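Local coordinates for protein VP5 (Halorubrum pleomorphic virus 2, PDB 6QGI) that probably acts as the membrane fusion protein of the viral envelope, merging the viral membrane with that of a haloarchaeal host cell, at residues V16-R21 with Q63-G68; K70-T75 with I291-P296. All blocks are in the same frame, centred on the assembly; numbering follows the deposited sequence.

Contact 1 of 2, residues V16-R21 with Q63-G68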
loop_
_atom_site.group_PDB
_atom_site.type_symbol
_atom_site.label_atom_id
_atom_site.label_comp_id
_atom_site.label_asym_id
_atom_site.label_seq_id
_atom_site.Cartn_x
_atom_site.Cartn_y
_atom_site.Cartn_z
ATOM N N VAL A 16 1.752 -1.635 5.275
ATOM C CA VAL A 16 1.699 -0.540 6.262
ATOM C C VAL A 16 2.630 -0.787 7.467
ATOM O O VAL A 16 2.607 0.005 8.422
ATOM C CB VAL A 16 0.242 -0.257 6.735
ATOM C CG1 VAL A 16 -0.636 0.226 5.588
ATOM C CG2 VAL A 16 -0.381 -1.470 7.416
ATOM N N GLY A 17 3.432 -1.854 7.398
ATOM C CA GLY A 17 4.358 -2.227 8.460
ATOM C C GLY A 17 5.389 -1.168 8.781
ATOM O O GLY A 17 5.857 -1.088 9.921
ATOM N N TRP A 18 5.703 -0.317 7.782
ATOM C CA TRP A 18 6.652 0.800 7.843
ATOM C C TRP A 18 6.225 1.870 8.846
ATOM O O TRP A 18 7.056 2.658 9.305
ATOM C CB TRP A 18 6.808 1.430 6.454
ATOM C CG TRP A 18 5.532 1.985 5.901
ATOM C CD1 TRP A 18 4.601 1.317 5.164
ATOM C CD2 TRP A 18 5.055 3.327 6.035
ATOM N NE1 TRP A 18 3.541 2.143 4.883
ATOM C CE2 TRP A 18 3.810 3.395 5.373
ATOM C CE3 TRP A 18 5.556 4.482 6.661
ATOM C CZ2 TRP A 18 3.060 4.574 5.313
ATOM C CZ3 TRP A 18 4.815 5.651 6.600
ATOM C CH2 TRP A 18 3.587 5.693 5.924
ATOM N N ALA A 19 4.920 1.925 9.150
ATOM C CA ALA A 19 4.363 2.864 10.113
ATOM C C ALA A 19 4.361 2.254 11.514
ATOM O O ALA A 19 4.059 2.948 12.477
ATOM C CB ALA A 19 2.952 3.250 9.695
ATOM N N LEU A 20 4.724 0.961 11.633
ATOM C CA LEU A 20 4.738 0.263 12.918
ATOM C C LEU A 20 6.138 -0.137 13.378
ATOM O O LEU A 20 6.425 -0.055 14.569
ATOM C CB LEU A 20 3.850 -0.983 12.852
ATOM C CG LEU A 20 2.356 -0.727 12.791
ATOM C CD1 LEU A 20 1.625 -1.986 12.516
ATOM C CD2 LEU A 20 1.846 -0.109 14.095
ATOM N N ARG A 21 7.001 -0.584 12.447
ATOM C CA ARG A 21 8.354 -1.052 12.766
ATOM C C ARG A 21 9.296 -0.842 11.586
ATOM O O ARG A 21 8.835 -0.440 10.519
ATOM C CB ARG A 21 8.295 -2.545 13.134
ATOM C CG ARG A 21 7.940 -3.428 11.937
ATOM C CD ARG A 21 7.425 -4.784 12.325
ATOM N NE ARG A 21 6.736 -5.393 11.189
ATOM C CZ ARG A 21 5.430 -5.289 10.959
ATOM N NH1 ARG A 21 4.655 -4.609 11.799
ATOM N NH2 ARG A 21 4.888 -5.865 9.899
ATOM N N GLN A 63 -2.191 7.358 3.152
ATOM C CA GLN A 63 -1.897 8.592 3.888
ATOM C C GLN A 63 -2.809 8.724 5.095
ATOM O O GLN A 63 -2.532 9.521 5.997
ATOM C CB GLN A 63 -2.060 9.839 2.992
ATOM C CG GLN A 63 -1.741 9.632 1.512
ATOM C CD GLN A 63 -2.924 9.169 0.694
ATOM O OE1 GLN A 63 -3.900 8.608 1.206
ATOM N NE2 GLN A 63 -2.860 9.400 -0.608
ATOM N N ASN A 64 -3.903 7.944 5.113
ATOM C CA ASN A 64 -4.930 7.986 6.152
ATOM C C ASN A 64 -4.705 6.976 7.283
ATOM O O ASN A 64 -5.585 6.821 8.137
ATOM C CB ASN A 64 -6.306 7.777 5.524
ATOM C CG ASN A 64 -6.710 8.898 4.605
ATOM O OD1 ASN A 64 -6.582 10.087 4.931
ATOM N ND2 ASN A 64 -7.216 8.543 3.434
ATOM N N ILE A 65 -3.528 6.327 7.322
ATOM C CA ILE A 65 -3.168 5.370 8.380
ATOM C C ILE A 65 -2.337 6.089 9.466
ATOM O O ILE A 65 -2.013 5.480 10.487
ATOM C CB ILE A 65 -2.436 4.101 7.832
ATOM C CG1 ILE A 65 -1.121 4.462 7.098
ATOM C CG2 ILE A 65 -3.374 3.239 6.966
ATOM C CD1 ILE A 65 -0.102 3.433 7.043
ATOM N N LEU A 66 -2.010 7.385 9.242
ATOM C CA LEU A 66 -1.219 8.221 10.146
ATOM C C LEU A 66 -1.970 8.542 11.439
ATOM O O LEU A 66 -1.323 8.827 12.452
ATOM C CB LEU A 66 -0.736 9.506 9.464
ATOM C CG LEU A 66 0.360 9.330 8.409
ATOM C CD1 LEU A 66 0.439 10.537 7.510
ATOM C CD2 LEU A 66 1.722 9.052 9.039
ATOM N N ASP A 67 -3.322 8.446 11.430
ATOM C CA ASP A 67 -4.142 8.603 12.640
ATOM C C ASP A 67 -3.804 7.446 13.592
ATOM O O ASP A 67 -3.763 7.629 14.811
ATOM C CB ASP A 67 -5.648 8.636 12.303
ATOM C CG ASP A 67 -6.299 10.012 12.343
ATOM O OD1 ASP A 67 -5.909 10.835 13.208
ATOM O OD2 ASP A 67 -7.220 10.258 11.530
ATOM N N GLY A 68 -3.504 6.287 13.001
ATOM C CA GLY A 68 -3.068 5.088 13.701
ATOM C C GLY A 68 -1.653 5.213 14.225
ATOM O O GLY A 68 -1.315 4.587 15.230
#
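I65 meets V16, W18 and A19 through a single methyl group, CD1, and this buried contact illustrates how one well-placed aliphatic tip can pack a 3-10 turn against another part of the chain without any hydrogen bond between them. Along 63-68, the segment that runs into helix 66-86, the contact begins at I65, which turns to the loop. Its CG1 sits in the crowded position between backbone N and carbonyl carbon (chi1 60°), while the trans second torsion (chi2 155°) carries CD1 outward to the far end of the side chain. There CD1 lies 3.6 Å from V16 CG1, the two side chains meeting at a slant. The same methyl approaches the benzo end of the W18 indole obliquely, 3.8 Å from W18 CZ2. A19 completes the trio, its CB 4.0 Å from I65 CD1. A19 CB also lies 4.1 Å above one face of the W18 indole plane, toward its rim, so the alanine methyl touches both apolar partners. W18 NE1 makes weak hydrogen bonds to G15 O and T58 O. L66 comes next, its leucine end leaning on M235 of helix 225-253, a methionine that W18 also touches. Farther on, G68 N makes a weak hydrogen bond to I65 O.

On the loop side, the turn that presents V16, W18 and A19 together is built on A19 N to V16 O (3.1 Å) and L20 N to G17 O (2.9 Å). R21 N is a second donor to G17 O, at 2.8 Å. The result is a buried apolar packing of a short 3-10 turn against segment 63-68, within the helical part of this envelope protein.

Contact 2 of 2, residues K70-T75 with I291-P296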
loop_
_atom_site.group_PDB
_atom_site.type_symbol
_atom_site.label_atom_id
_atom_site.label_comp_id
_atom_site.label_asym_id
_atom_site.label_seq_id
_atom_site.Cartn_x
_atom_site.Cartn_y
_atom_site.Cartn_z
ATOM N N LYS A 70 -0.410 8.134 15.260
ATOM C CA LYS A 70 -0.695 9.013 16.395
ATOM C C LYS A 70 -1.153 8.180 17.608
ATOM O O LYS A 70 -0.674 8.415 18.714
ATOM C CB LYS A 70 -1.754 10.059 16.000
ATOM C CG LYS A 70 -1.977 11.132 17.052
ATOM C CD LYS A 70 -3.166 12.010 16.741
ATOM C CE LYS A 70 -4.330 11.709 17.650
ATOM N NZ LYS A 70 -5.439 12.671 17.446
ATOM N N HIS A 71 -2.039 7.194 17.378
ATOM C CA HIS A 71 -2.584 6.275 18.382
ATOM C C HIS A 71 -1.482 5.374 18.944
ATOM O O HIS A 71 -1.409 5.186 20.161
ATOM C CB HIS A 71 -3.713 5.422 17.757
ATOM C CG HIS A 71 -4.370 4.461 18.703
ATOM N ND1 HIS A 71 -5.305 4.885 19.631
ATOM C CD2 HIS A 71 -4.232 3.118 18.808
ATOM C CE1 HIS A 71 -5.693 3.797 20.277
ATOM N NE2 HIS A 71 -5.071 2.710 19.821
ATOM N N THR A 72 -0.631 4.821 18.054
ATOM C CA THR A 72 0.471 3.925 18.409
ATOM C C THR A 72 1.505 4.695 19.238
ATOM O O THR A 72 1.918 4.194 20.287
ATOM C CB THR A 72 1.053 3.279 17.147
ATOM O OG1 THR A 72 -0.002 2.591 16.482
ATOM C CG2 THR A 72 2.176 2.295 17.444
ATOM N N ALA A 73 1.875 5.923 18.795
ATOM C CA ALA A 73 2.822 6.803 19.487
ATOM C C ALA A 73 2.378 7.040 20.920
ATOM O O ALA A 73 3.176 6.843 21.837
ATOM C CB ALA A 73 2.954 8.128 18.747
ATOM N N TYR A 74 1.085 7.371 21.113
ATOM C CA TYR A 74 0.483 7.611 22.421
ATOM C C TYR A 74 0.524 6.373 23.331
ATOM O O TYR A 74 0.841 6.522 24.502
ATOM C CB TYR A 74 -0.960 8.085 22.271
ATOM C CG TYR A 74 -1.149 9.585 22.291
ATOM C CD1 TYR A 74 -0.786 10.337 23.407
ATOM C CD2 TYR A 74 -1.779 10.243 21.239
ATOM C CE1 TYR A 74 -0.991 11.716 23.446
ATOM C CE2 TYR A 74 -1.995 11.619 21.271
ATOM C CZ TYR A 74 -1.596 12.352 22.375
ATOM O OH TYR A 74 -1.801 13.707 22.414
ATOM N N THR A 75 0.232 5.164 22.797
ATOM C CA THR A 75 0.259 3.908 23.561
ATOM C C THR A 75 1.650 3.711 24.209
ATOM O O THR A 75 1.716 3.513 25.419
ATOM C CB THR A 75 -0.153 2.715 22.668
ATOM O OG1 THR A 75 -1.488 2.914 22.200
ATOM C CG2 THR A 75 -0.081 1.381 23.393
ATOM N N ILE A 291 -4.820 -3.669 12.117
ATOM C CA ILE A 291 -5.482 -3.807 13.424
ATOM C C ILE A 291 -4.617 -3.074 14.460
ATOM O O ILE A 291 -5.151 -2.316 15.269
ATOM C CB ILE A 291 -5.753 -5.300 13.799
ATOM C CG1 ILE A 291 -6.836 -5.912 12.880
ATOM C CG2 ILE A 291 -6.143 -5.476 15.288
ATOM C CD1 ILE A 291 -6.698 -7.403 12.669
ATOM N N ALA A 292 -3.281 -3.261 14.388
ATOM C CA ALA A 292 -2.302 -2.613 15.269
ATOM C C ALA A 292 -2.314 -1.083 15.113
ATOM O O ALA A 292 -2.036 -0.369 16.080
ATOM C CB ALA A 292 -0.918 -3.148 14.986
ATOM N N LEU A 293 -2.657 -0.588 13.900
ATOM C CA LEU A 293 -2.761 0.842 13.598
ATOM C C LEU A 293 -4.169 1.360 13.918
ATOM O O LEU A 293 -4.495 2.501 13.599
ATOM C CB LEU A 293 -2.380 1.131 12.138
ATOM C CG LEU A 293 -0.881 1.117 11.839
ATOM C CD1 LEU A 293 -0.616 0.770 10.395
ATOM C CD2 LEU A 293 -0.216 2.438 12.228
ATOM N N ASN A 294 -4.989 0.520 14.583
ATOM C CA ASN A 294 -6.345 0.807 15.053
ATOM C C ASN A 294 -7.253 1.399 13.946
ATOM O O ASN A 294 -7.955 2.398 14.149
ATOM C CB ASN A 294 -6.291 1.721 16.279
ATOM C CG ASN A 294 -7.561 1.744 17.073
ATOM O OD1 ASN A 294 -8.155 0.700 17.374
ATOM N ND2 ASN A 294 -8.002 2.945 17.420
ATOM N N VAL A 295 -7.247 0.752 12.782
ATOM C CA VAL A 295 -8.076 1.160 11.652
ATOM C C VAL A 295 -9.424 0.433 11.817
ATOM O O VAL A 295 -9.402 -0.789 11.956
ATOM C CB VAL A 295 -7.361 0.862 10.299
ATOM C CG1 VAL A 295 -8.279 1.103 9.107
ATOM C CG2 VAL A 295 -6.080 1.685 10.161
ATOM N N PRO A 296 -10.589 1.140 11.871
ATOM C CA PRO A 296 -11.880 0.431 12.042
ATOM C C PRO A 296 -12.023 -0.755 11.084
ATOM O O PRO A 296 -11.722 -0.628 9.895
ATOM C CB PRO A 296 -12.921 1.514 11.763
ATOM C CG PRO A 296 -12.237 2.781 12.117
ATOM C CD PRO A 296 -10.785 2.602 11.787
#
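T72 and L293 bring the two backbones closest, their CA atoms 6.6 Å apart, where the side of helix 66-86 passes the C-terminal end of helix 285-292. L293 is the first residue to leave helical geometry, and N294 follows with positive phi (51°). Its amide N bonds to I291 O at 2.9 Å, while V295 N reaches back to the carbonyl of the residue just before I291. These two bonds turn the chain out of the helix and set the N294 side chain against H71.

H71 and N294 then stack flat on one another. CG of the histidine lies anti to its own backbone N (chi1 -179°), which swings the imidazole out from the helix toward the turn, and the amide plane of N294 is inclined to it by only 19°. N294 ND2 lies 3.7 Å above the H71 ring, over its centre, and N294 CB comes within 3.5 Å of H71 CD2. The amide oxygen OD1 is taken by the backbone N of S465, which helps fix the rotation of the group over the ring. The other face of the imidazole carries T75 OG1, set toward the rim; that hydroxyl donates to H71 O at 3.1 Å, tilted out of the carbonyl plane, while T75 N reaches the same oxygen from the opposite face. H468 also meets the H71 ring.

T72 adds a looser approach: its OG1 is hydrogen-bonded to G68 O, one helical turn back, and stands 3.6 Å from A292 O without bonding to it. L293 CD2 lies 4.3 Å from T72 OG1, looser still. A Schellman motif closing helix 285-292, with its C-prime asparagine laid over a histidine of a neighbouring helix, is what this contact exemplifies.

Contact 1 and contact 2 both use the chain around helix 66-86, contact 1 through I65 and contact 2 through H71 and T72, and their centres lie about 8 Å apart. L293 connects them: its CD1 is 3.7 Å from V16 CG2, and its CD2 is 3.7 Å from G68 C, while L20 packs on both A292 and L293. Contact 1 is the more central, about 10 Å from the chain centre against about 17 Å for contact 2, and it is wholly buried and apolar. Contact 2, though largely buried too, includes the partly exposed N294 and relies on amide, imidazole and hydroxyl groups with further polar partners.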